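Local coordinates for protein aldehyde dehydrogenase (Bartonella henselae, PDB 3I44) that probably catalyses the NAD(P)+-dependent oxidation of aldehydes to carboxylic acids, at residues D104-M113 with I199-I210; A161-W171 with A188-I199. The protein carries 1 engineered substitution. All blocks are in the same frame, centred on the assembly; numbering follows the deposited sequence.

How the interactions relate
Interaction 1 and interaction 2 share I199, where segment 188-199 runs on into segment 199-210. Strand 191-195 leaves the sheet of interaction 2, passes through 196-201 and becomes helix 202-213 of interaction 1. Their centres lie about 16 Å apart, and the two contacts touch directly. M113 CG packs on W171 O at 3.4 Å, and A200 CB meets W171 CB at 3.5 Å. A204 CB reaches P196 CB, also at 3.5 Å. The sodium ion lies where they join: I199 serves both contacts, and E112 and I46 complete the protein ligands. The C-terminal ends of the two strands, the helix pair and the metal site form one connected region.

Interaction 1 (D104-M113 with I199-I210); sequences DMAKTISMEM and IAPLSAMLFAEI. With NA (sodium ion), chain B.
Helix 104-113 and helix 202-210 run roughly antiparallel at 156°, with axes 9.2 Å apart at closest, I109 lying beside S203 and E112 beside A200. E112 carries the polar part of the contact. Its CG sits between the backbone N and the carbonyl carbon (chi1 75°), and the chain is extended beyond it. This sends the carboxylate to the N-terminal end of helix 202-210. OE2 takes the hydroxyl of S203 on its syn lone pair, S203 OG to E112 OE2 being 2.6 Å. S203 N also donates to E112 OE1 at 3.1 Å, from the syn side but 30° out of the carboxylate plane. L202 N makes a weak, bent bond to the same OE1.

Apolar groups fill the rest of the interface. The chain of M105 bends twice, and CE ends 3.7 Å from L206 CG and near I210 CD1, with S203 O also beside it. T108 CG2 presses tightly on L202 CB at 3.5 Å, the two side chains crossing at about a right angle. T108 OG1 turns back to D104 O, which also accepts T108 N from the other face of its plane. I109 CG1 packs on S203 CB. At one border, M111 CE meets L202 CD1. Helix 117-141 and helix 174-188 flank the pair.

Beyond the carboxylate, backbone oxygens bind a sodium ion: E112 O at 2.4 Å and I199 O at 2.3 Å. I46 O and two waters complete the ligands. E112 thus joins the segments twice, through its side chain and through its carbonyl. The carboxylate is buried but takes both a hydroxyl and backbone N-H groups. These donors and the positive end of the helix would probably favour its ionised form, while A200 O, an acceptor close to OE2, works the other way.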
loop_
_atom_site.group_PDB
_atom_site.type_symbol
_atom_site.label_atom_id
_atom_site.label_comp_id
_atom_site.label_asym_id
_atom_site.label_seq_id
_atom_site.Cartn_x
_atom_site.Cartn_y
_atom_site.Cartn_z
ATOM N N ASP A 104 10.342 -34.581 -8.504
ATOM C CA ASP A 104 9.750 -34.767 -7.164
ATOM C C ASP A 104 8.695 -33.703 -6.910
ATOM O O ASP A 104 7.618 -33.972 -6.372
ATOM C CB ASP A 104 10.825 -34.650 -6.050
ATOM C CG ASP A 104 11.716 -35.880 -5.946
ATOM O OD1 ASP A 104 11.313 -36.949 -6.441
ATOM O OD2 ASP A 104 12.824 -35.769 -5.367
ATOM N N MET A 105 8.992 -32.476 -7.332
ATOM C CA MET A 105 8.059 -31.361 -7.147
ATOM C C MET A 105 6.788 -31.509 -7.979
ATOM O O MET A 105 5.659 -31.313 -7.463
ATOM C CB MET A 105 8.769 -30.027 -7.446
ATOM C CG MET A 105 7.913 -28.784 -7.176
ATOM S SD MET A 105 7.538 -28.565 -5.438
ATOM C CE MET A 105 9.116 -27.996 -4.775
ATOM N N ALA A 106 6.961 -31.866 -9.257
ATOM C CA ALA A 106 5.823 -32.152 -10.130
ATOM C C ALA A 106 4.899 -33.250 -9.566
ATOM O O ALA A 106 3.677 -33.122 -9.575
ATOM C CB ALA A 106 6.315 -32.547 -11.537
ATOM N N LYS A 107 5.479 -34.355 -9.132
ATOM C CA LYS A 107 4.685 -35.467 -8.567
ATOM C C LYS A 107 3.944 -35.028 -7.289
ATOM O O LYS A 107 2.775 -35.364 -7.104
ATOM C CB LYS A 107 5.577 -36.704 -8.300
ATOM N N THR A 108 4.621 -34.246 -6.441
ATOM C CA THR A 108 4.045 -33.760 -5.186
ATOM C C THR A 108 2.848 -32.840 -5.480
ATOM O O THR A 108 1.751 -33.009 -4.925
ATOM C CB THR A 108 5.066 -33.041 -4.377
ATOM O OG1 THR A 108 6.172 -33.908 -4.113
ATOM C CG2 THR A 108 4.491 -32.526 -3.051
ATOM N N ILE A 109 3.043 -31.897 -6.398
ATOM C CA ILE A 109 1.966 -30.984 -6.766
ATOM C C ILE A 109 0.782 -31.725 -7.370
ATOM O O ILE A 109 -0.364 -31.507 -6.959
ATOM C CB ILE A 109 2.446 -29.880 -7.719
ATOM C CG1 ILE A 109 3.433 -28.951 -6.968
ATOM C CG2 ILE A 109 1.218 -29.135 -8.301
ATOM C CD1 ILE A 109 4.146 -27.861 -7.855
ATOM N N SER A 110 1.067 -32.607 -8.337
ATOM C CA SER A 110 0.031 -33.433 -8.968
ATOM C C SER A 110 -0.792 -34.180 -7.904
ATOM O O SER A 110 -2.031 -34.116 -7.889
ATOM C CB SER A 110 0.680 -34.443 -9.922
ATOM O OG SER A 110 -0.284 -35.121 -10.683
ATOM N N MET A 111 -0.089 -34.854 -7.008
ATOM C CA MET A 111 -0.746 -35.631 -5.948
ATOM C C MET A 111 -1.629 -34.824 -5.007
ATOM O O MET A 111 -2.751 -35.229 -4.737
ATOM C CB MET A 111 0.299 -36.381 -5.106
ATOM C CG MET A 111 -0.289 -37.109 -3.910
ATOM S SD MET A 111 0.939 -38.202 -3.124
ATOM C CE MET A 111 1.829 -37.089 -2.080
ATOM N N GLU A 112 -1.117 -33.700 -4.503
ATOM C CA GLU A 112 -1.794 -32.896 -3.457
ATOM C C GLU A 112 -2.911 -31.990 -3.975
ATOM O O GLU A 112 -3.858 -31.716 -3.236
ATOM C CB GLU A 112 -0.757 -32.070 -2.661
ATOM C CG GLU A 112 -0.207 -30.850 -3.427
ATOM C CD GLU A 112 0.866 -30.027 -2.671
ATOM O OE1 GLU A 112 1.228 -30.402 -1.565
ATOM O OE2 GLU A 112 1.296 -28.959 -3.182
ATOM N N MET A 113 -2.827 -31.512 -5.233
ATOM C CA MET A 113 -3.877 -30.635 -5.753
ATOM C C MET A 113 -4.486 -31.035 -7.093
ATOM O O MET A 113 -5.403 -30.383 -7.582
ATOM C CB MET A 113 -3.455 -29.146 -5.697
ATOM C CG MET A 113 -2.155 -28.775 -6.367
ATOM S SD MET A 113 -2.345 -28.838 -8.149
ATOM C CE MET A 113 -3.681 -27.648 -8.439
ATOM N N ILE A 199 -4.468 -27.387 2.438
ATOM C CA ILE A 199 -4.923 -28.432 1.523
ATOM C C ILE A 199 -3.905 -28.805 0.444
ATOM O O ILE A 199 -4.129 -29.786 -0.258
ATOM C CB ILE A 199 -6.322 -28.157 0.929
ATOM C CG1 ILE A 199 -6.294 -27.091 -0.127
ATOM C CG2 ILE A 199 -7.377 -27.763 2.063
ATOM C CD1 ILE A 199 -7.650 -26.932 -0.850
ATOM N N ALA A 200 -2.793 -28.064 0.319
ATOM C CA ALA A 200 -1.700 -28.431 -0.618
ATOM C C ALA A 200 -0.339 -27.945 -0.097
ATOM O O ALA A 200 0.315 -27.101 -0.732
ATOM C CB ALA A 200 -1.970 -27.830 -2.017
ATOM N N PRO A 201 0.078 -28.427 1.094
ATOM C CA PRO A 201 1.269 -27.907 1.758
ATOM C C PRO A 201 2.556 -28.626 1.386
ATOM O O PRO A 201 3.654 -28.129 1.690
ATOM C CB PRO A 201 0.971 -28.200 3.230
ATOM C CG PRO A 201 0.302 -29.497 3.169
ATOM C CD PRO A 201 -0.577 -29.454 1.916
ATOM N N LEU A 202 2.436 -29.799 0.787
ATOM C CA LEU A 202 3.594 -30.648 0.587
ATOM C C LEU A 202 4.632 -30.015 -0.360
ATOM O O LEU A 202 5.833 -30.135 -0.129
ATOM C CB LEU A 202 3.184 -32.048 0.117
ATOM C CG LEU A 202 2.250 -32.882 1.021
ATOM C CD1 LEU A 202 1.918 -34.197 0.341
ATOM C CD2 LEU A 202 2.809 -33.132 2.435
ATOM N N SER A 203 4.170 -29.303 -1.382
ATOM C CA SER A 203 5.084 -28.691 -2.329
ATOM C C SER A 203 5.960 -27.673 -1.615
ATOM O O SER A 203 7.158 -27.651 -1.836
ATOM C CB SER A 203 4.339 -28.087 -3.515
ATOM O OG SER A 203 3.236 -27.289 -3.126
ATOM N N ALA A 204 5.347 -26.867 -0.742
ATOM C CA ALA A 204 6.045 -25.887 0.105
ATOM C C ALA A 204 7.017 -26.540 1.063
ATOM O O ALA A 204 8.117 -26.050 1.300
ATOM C CB ALA A 204 5.030 -25.012 0.875
ATOM N N MET A 205 6.622 -27.677 1.610
ATOM C CA MET A 205 7.529 -28.405 2.519
ATOM C C MET A 205 8.749 -28.914 1.759
ATOM O O MET A 205 9.858 -28.870 2.262
ATOM C CB MET A 205 6.773 -29.547 3.217
ATOM C CG MET A 205 5.697 -28.967 4.120
ATOM S SD MET A 205 4.720 -30.182 4.985
ATOM C CE MET A 205 5.903 -30.759 6.223
ATOM N N LEU A 206 8.552 -29.398 0.541
ATOM C CA LEU A 206 9.702 -29.777 -0.316
ATOM C C LEU A 206 10.558 -28.529 -0.660
ATOM O O LEU A 206 11.784 -28.595 -0.660
ATOM C CB LEU A 206 9.225 -30.505 -1.585
ATOM C CG LEU A 206 10.255 -30.872 -2.672
ATOM C CD1 LEU A 206 11.462 -31.689 -2.087
ATOM C CD2 LEU A 206 9.538 -31.635 -3.866
ATOM N N PHE A 207 9.916 -27.398 -0.919
ATOM C CA PHE A 207 10.637 -26.149 -1.156
ATOM C C PHE A 207 11.484 -25.808 0.065
ATOM O O PHE A 207 12.648 -25.393 -0.064
ATOM C CB PHE A 207 9.683 -25.009 -1.496
ATOM C CG PHE A 207 10.370 -23.745 -1.897
ATOM C CD1 PHE A 207 10.873 -23.594 -3.183
ATOM C CD2 PHE A 207 10.525 -22.711 -1.004
ATOM C CE1 PHE A 207 11.522 -22.421 -3.577
ATOM C CE2 PHE A 207 11.161 -21.526 -1.385
ATOM C CZ PHE A 207 11.650 -21.386 -2.675
ATOM N N ALA A 208 10.917 -26.044 1.249
ATOM C CA ALA A 208 11.670 -25.901 2.495
ATOM C C ALA A 208 12.917 -26.767 2.483
ATOM O O ALA A 208 13.978 -26.299 2.866
ATOM C CB ALA A 208 10.805 -26.223 3.722
ATOM N N GLU A 209 12.779 -28.032 2.087
ATOM C CA GLU A 209 13.945 -28.917 1.976
ATOM C C GLU A 209 14.964 -28.415 0.964
ATOM O O GLU A 209 16.152 -28.623 1.138
ATOM C CB GLU A 209 13.540 -30.330 1.561
ATOM C CG GLU A 209 12.723 -31.091 2.581
ATOM C CD GLU A 209 12.349 -32.491 2.063
ATOM O OE1 GLU A 209 13.184 -33.153 1.442
ATOM O OE2 GLU A 209 11.210 -32.915 2.215
ATOM N N ILE A 210 14.490 -27.843 -0.144
ATOM C CA ILE A 210 15.391 -27.228 -1.123
ATOM C C ILE A 210 16.245 -26.145 -0.457
ATOM O O ILE A 210 17.474 -26.154 -0.605
ATOM C CB ILE A 210 14.632 -26.750 -2.343
ATOM C CG1 ILE A 210 14.135 -27.984 -3.109
ATOM C CG2 ILE A 210 15.522 -25.895 -3.309
ATOM C CD1 ILE A 210 12.996 -27.724 -4.120
HETATM NA NA NA B . -5.090 -31.687 -1.177
HETATM O O HOH W 1 -7.058 -31.349 -1.534
HETATM O O HOH W 2 -6.285 -31.732 1.192
#

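Interaction 2 (A161-W171 with A188-I199); sequences AIGVVGLITPW and AGCTMVLKPSEI. With NA (sodium ion), chain B.
T169 OG1, P170 O and S197 N all meet at one water, which bridges the two segments just beyond the strands. The water donates to P170 O at 2.7 Å and accepts from S197 N at 3.2 Å. T169 OG1 lies 2.8 Å from it. Before this point strands 164-168 and 191-195 pair in parallel. V193 N to V165 O and K195 N to L167 O, both 2.9 Å, are nearly straight at the acceptor. V165 N to T191 O and L167 N to V193 O are the bonds in the other direction; T169 N to K195 O is weak.

V165, L167, M192 and L194 share one face, where helix 174-188 covers L167 and M192. L167 CD1 touches M192 SD. V164 and T191 lie on the other face, under helix 62-79, and T191 OG1 is hydrogen-bonded to A72 O. Further on, I199 CD1 makes a CH-pi contact over the five-membered ring of W171, 3.8 Å from its centroid. W171 CG sits between the backbone N and the carbonyl carbon (chi1 48°), which lays the ring beside I199, with S197 OG at the ring edge.

The strands and helix 174-188 form a beta-alpha-beta unit, consistent with the Rossmann-like cofactor-binding domain of aldehyde dehydrogenases.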
loop_
_atom_site.group_PDB
_atom_site.type_symbol
_atom_site.label_atom_id
_atom_site.label_comp_id
_atom_site.label_asym_id
_atom_site.label_seq_id
_atom_site.Cartn_x
_atom_site.Cartn_y
_atom_site.Cartn_z
ATOM N N ALA A 161 15.798 -3.472 3.693
ATOM C CA ALA A 161 14.917 -4.587 4.026
ATOM C C ALA A 161 13.747 -4.101 4.914
ATOM O O ALA A 161 13.976 -3.497 5.958
ATOM C CB ALA A 161 15.701 -5.675 4.738
ATOM N N ILE A 162 12.508 -4.363 4.501
ATOM C CA ILE A 162 11.341 -3.930 5.291
ATOM C C ILE A 162 11.368 -4.564 6.697
ATOM O O ILE A 162 10.930 -3.937 7.674
ATOM C CB ILE A 162 9.992 -4.152 4.540
ATOM C CG1 ILE A 162 8.900 -3.255 5.145
ATOM C CG2 ILE A 162 9.579 -5.631 4.545
ATOM C CD1 ILE A 162 7.585 -3.053 4.267
ATOM N N GLY A 163 11.928 -5.765 6.802
ATOM C CA GLY A 163 12.034 -6.461 8.091
ATOM C C GLY A 163 11.652 -7.927 8.024
ATOM O O GLY A 163 11.937 -8.611 7.044
ATOM N N VAL A 164 11.008 -8.414 9.092
ATOM C CA VAL A 164 10.565 -9.776 9.186
ATOM C C VAL A 164 9.176 -9.795 8.590
ATOM O O VAL A 164 8.359 -8.985 8.944
ATOM C CB VAL A 164 10.552 -10.305 10.645
ATOM C CG1 VAL A 164 10.280 -11.794 10.648
ATOM C CG2 VAL A 164 11.880 -10.036 11.378
ATOM N N VAL A 165 8.913 -10.715 7.664
ATOM C CA VAL A 165 7.681 -10.710 6.900
ATOM C C VAL A 165 6.924 -12.006 6.998
ATOM O O VAL A 165 7.494 -13.095 7.196
ATOM C CB VAL A 165 7.954 -10.330 5.428
ATOM C CG1 VAL A 165 8.727 -8.995 5.410
ATOM C CG2 VAL A 165 8.778 -11.425 4.711
ATOM N N GLY A 166 5.607 -11.870 6.829
ATOM C CA GLY A 166 4.683 -13.010 6.756
ATOM C C GLY A 166 4.230 -13.291 5.343
ATOM O O GLY A 166 3.800 -12.386 4.621
ATOM N N LEU A 167 4.330 -14.554 4.948
ATOM C CA LEU A 167 4.020 -15.004 3.594
ATOM C C LEU A 167 2.948 -16.063 3.656
ATOM O O LEU A 167 3.103 -17.045 4.363
ATOM C CB LEU A 167 5.271 -15.561 2.904
ATOM C CG LEU A 167 6.551 -14.698 2.918
ATOM C CD1 LEU A 167 7.672 -15.336 2.105
ATOM C CD2 LEU A 167 6.234 -13.263 2.374
ATOM N N ILE A 168 1.865 -15.879 2.895
ATOM C CA ILE A 168 0.744 -16.828 2.920
ATOM C C ILE A 168 0.342 -17.173 1.508
ATOM O O ILE A 168 0.068 -16.275 0.701
ATOM C CB ILE A 168 -0.485 -16.282 3.686
ATOM C CG1 ILE A 168 -0.141 -16.049 5.150
ATOM C CG2 ILE A 168 -1.716 -17.236 3.542
ATOM C CD1 ILE A 168 -1.221 -15.265 5.930
ATOM N N THR A 169 0.372 -18.471 1.195
ATOM C CA THR A 169 0.212 -18.901 -0.186
ATOM C C THR A 169 -0.942 -19.901 -0.300
ATOM O O THR A 169 -1.248 -20.598 0.655
ATOM C CB THR A 169 1.502 -19.551 -0.694
ATOM O OG1 THR A 169 1.891 -20.581 0.204
ATOM C CG2 THR A 169 2.646 -18.533 -0.800
ATOM N N PRO A 170 -1.552 -20.008 -1.484
ATOM C CA PRO A 170 -2.686 -20.898 -1.682
ATOM C C PRO A 170 -2.272 -22.229 -2.351
ATOM O O PRO A 170 -1.071 -22.544 -2.426
ATOM C CB PRO A 170 -3.575 -20.057 -2.587
ATOM C CG PRO A 170 -2.590 -19.364 -3.472
ATOM C CD PRO A 170 -1.299 -19.224 -2.701
ATOM N N TRP A 171 -3.271 -22.974 -2.844
ATOM C CA TRP A 171 -3.110 -24.352 -3.357
ATOM C C TRP A 171 -3.137 -24.497 -4.875
ATOM O O TRP A 171 -2.856 -25.573 -5.383
ATOM C CB TRP A 171 -4.242 -25.239 -2.778
ATOM C CG TRP A 171 -5.575 -24.599 -2.919
ATOM C CD1 TRP A 171 -6.204 -23.810 -2.003
ATOM C CD2 TRP A 171 -6.411 -24.601 -4.080
ATOM N NE1 TRP A 171 -7.400 -23.371 -2.499
ATOM C CE2 TRP A 171 -7.553 -23.841 -3.775
ATOM C CE3 TRP A 171 -6.323 -25.212 -5.334
ATOM C CZ2 TRP A 171 -8.589 -23.663 -4.674
ATOM C CZ3 TRP A 171 -7.332 -25.039 -6.220
ATOM C CH2 TRP A 171 -8.462 -24.269 -5.895
ATOM N N ALA A 188 15.922 -8.995 -1.006
ATOM C CA ALA A 188 15.737 -7.731 -0.314
ATOM C C ALA A 188 16.449 -7.698 1.063
ATOM O O ALA A 188 16.654 -6.623 1.620
ATOM C CB ALA A 188 14.246 -7.412 -0.139
ATOM N N GLY A 189 16.833 -8.855 1.581
ATOM C CA GLY A 189 17.474 -8.939 2.912
ATOM C C GLY A 189 16.509 -9.171 4.082
ATOM O O GLY A 189 16.882 -8.964 5.259
ATOM N N CYS A 190 15.279 -9.565 3.770
ATOM C CA CYS A 190 14.274 -9.900 4.786
ATOM C C CYS A 190 14.420 -11.328 5.262
ATOM O O CYS A 190 14.939 -12.164 4.540
ATOM C CB CYS A 190 12.866 -9.737 4.234
ATOM S SG CYS A 190 12.434 -8.077 3.801
ATOM N N THR A 191 13.906 -11.611 6.454
ATOM C CA THR A 191 13.655 -12.978 6.923
ATOM C C THR A 191 12.123 -13.158 6.967
ATOM O O THR A 191 11.344 -12.178 6.847
ATOM C CB THR A 191 14.303 -13.219 8.300
ATOM O OG1 THR A 191 13.700 -12.345 9.249
ATOM C CG2 THR A 191 15.839 -12.919 8.261
ATOM N N MET A 192 11.659 -14.393 7.091
ATOM C CA MET A 192 10.239 -14.666 6.768
ATOM C C MET A 192 9.668 -15.894 7.452
ATOM O O MET A 192 10.398 -16.825 7.763
ATOM C CB MET A 192 10.048 -14.836 5.247
ATOM C CG MET A 192 10.816 -16.005 4.651
ATOM S SD MET A 192 11.452 -15.672 2.969
ATOM C CE MET A 192 12.777 -14.538 3.363
ATOM N N VAL A 193 8.354 -15.866 7.655
ATOM C CA VAL A 193 7.582 -17.041 8.016
ATOM C C VAL A 193 6.543 -17.271 6.929
ATOM O O VAL A 193 5.717 -16.395 6.637
ATOM C CB VAL A 193 6.899 -16.920 9.386
ATOM C CG1 VAL A 193 6.081 -18.219 9.703
ATOM C CG2 VAL A 193 7.953 -16.672 10.465
ATOM N N LEU A 194 6.624 -18.446 6.312
ATOM C CA LEU A 194 5.674 -18.897 5.301
ATOM C C LEU A 194 4.659 -19.862 5.932
ATOM O O LEU A 194 5.047 -20.815 6.640
ATOM C CB LEU A 194 6.407 -19.600 4.163
ATOM C CG LEU A 194 5.555 -20.358 3.115
ATOM C CD1 LEU A 194 4.691 -19.402 2.331
ATOM C CD2 LEU A 194 6.422 -21.212 2.184
ATOM N N LYS A 195 3.380 -19.589 5.709
ATOM C CA LYS A 195 2.314 -20.570 5.984
ATOM C C LYS A 195 1.688 -20.978 4.667
ATOM O O LYS A 195 0.928 -20.197 4.076
ATOM C CB LYS A 195 1.227 -19.986 6.899
ATOM C CG LYS A 195 0.162 -21.032 7.306
ATOM C CD LYS A 195 -1.203 -20.428 7.593
ATOM C CE LYS A 195 -1.989 -20.200 6.313
ATOM N NZ LYS A 195 -2.289 -21.464 5.569
ATOM N N PRO A 196 1.980 -22.209 4.193
ATOM C CA PRO A 196 1.344 -22.533 2.916
ATOM C C PRO A 196 -0.090 -23.003 3.100
ATOM O O PRO A 196 -0.590 -23.008 4.228
ATOM C CB PRO A 196 2.221 -23.660 2.373
ATOM C CG PRO A 196 2.771 -24.290 3.579
ATOM C CD PRO A 196 3.030 -23.183 4.524
ATOM N N SER A 197 -0.747 -23.384 2.002
ATOM C CA SER A 197 -2.120 -23.841 2.073
ATOM C C SER A 197 -2.178 -25.207 2.730
ATOM O O SER A 197 -1.398 -26.095 2.406
ATOM C CB SER A 197 -2.734 -23.898 0.701
ATOM O OG SER A 197 -3.991 -24.560 0.764
ATOM N N GLU A 198 -3.110 -25.366 3.654
ATOM C CA GLU A 198 -3.215 -26.607 4.410
ATOM C C GLU A 198 -3.809 -27.725 3.547
ATOM O O GLU A 198 -3.627 -28.891 3.855
ATOM C CB GLU A 198 -4.005 -26.414 5.728
ATOM C CG GLU A 198 -5.502 -26.181 5.567
ATOM C CD GLU A 198 -5.893 -24.737 5.315
ATOM O OE1 GLU A 198 -5.057 -23.893 4.897
ATOM O OE2 GLU A 198 -7.075 -24.449 5.535
ATOM N N ILE A 199 -4.468 -27.387 2.438
ATOM C CA ILE A 199 -4.923 -28.432 1.523
ATOM C C ILE A 199 -3.905 -28.805 0.444
ATOM O O ILE A 199 -4.129 -29.786 -0.258
ATOM C CB ILE A 199 -6.322 -28.157 0.929
ATOM C CG1 ILE A 199 -6.294 -27.091 -0.127
ATOM C CG2 ILE A 199 -7.377 -27.763 2.063
ATOM C CD1 ILE A 199 -7.650 -26.932 -0.850
HETATM NA NA NA B . -5.090 -31.687 -1.177
HETATM O O HOH W 3 0.932 -23.077 -0.648
HETATM O O HOH W 1 -7.058 -31.349 -1.534
HETATM O O HOH W 2 -6.285 -31.732 1.192
#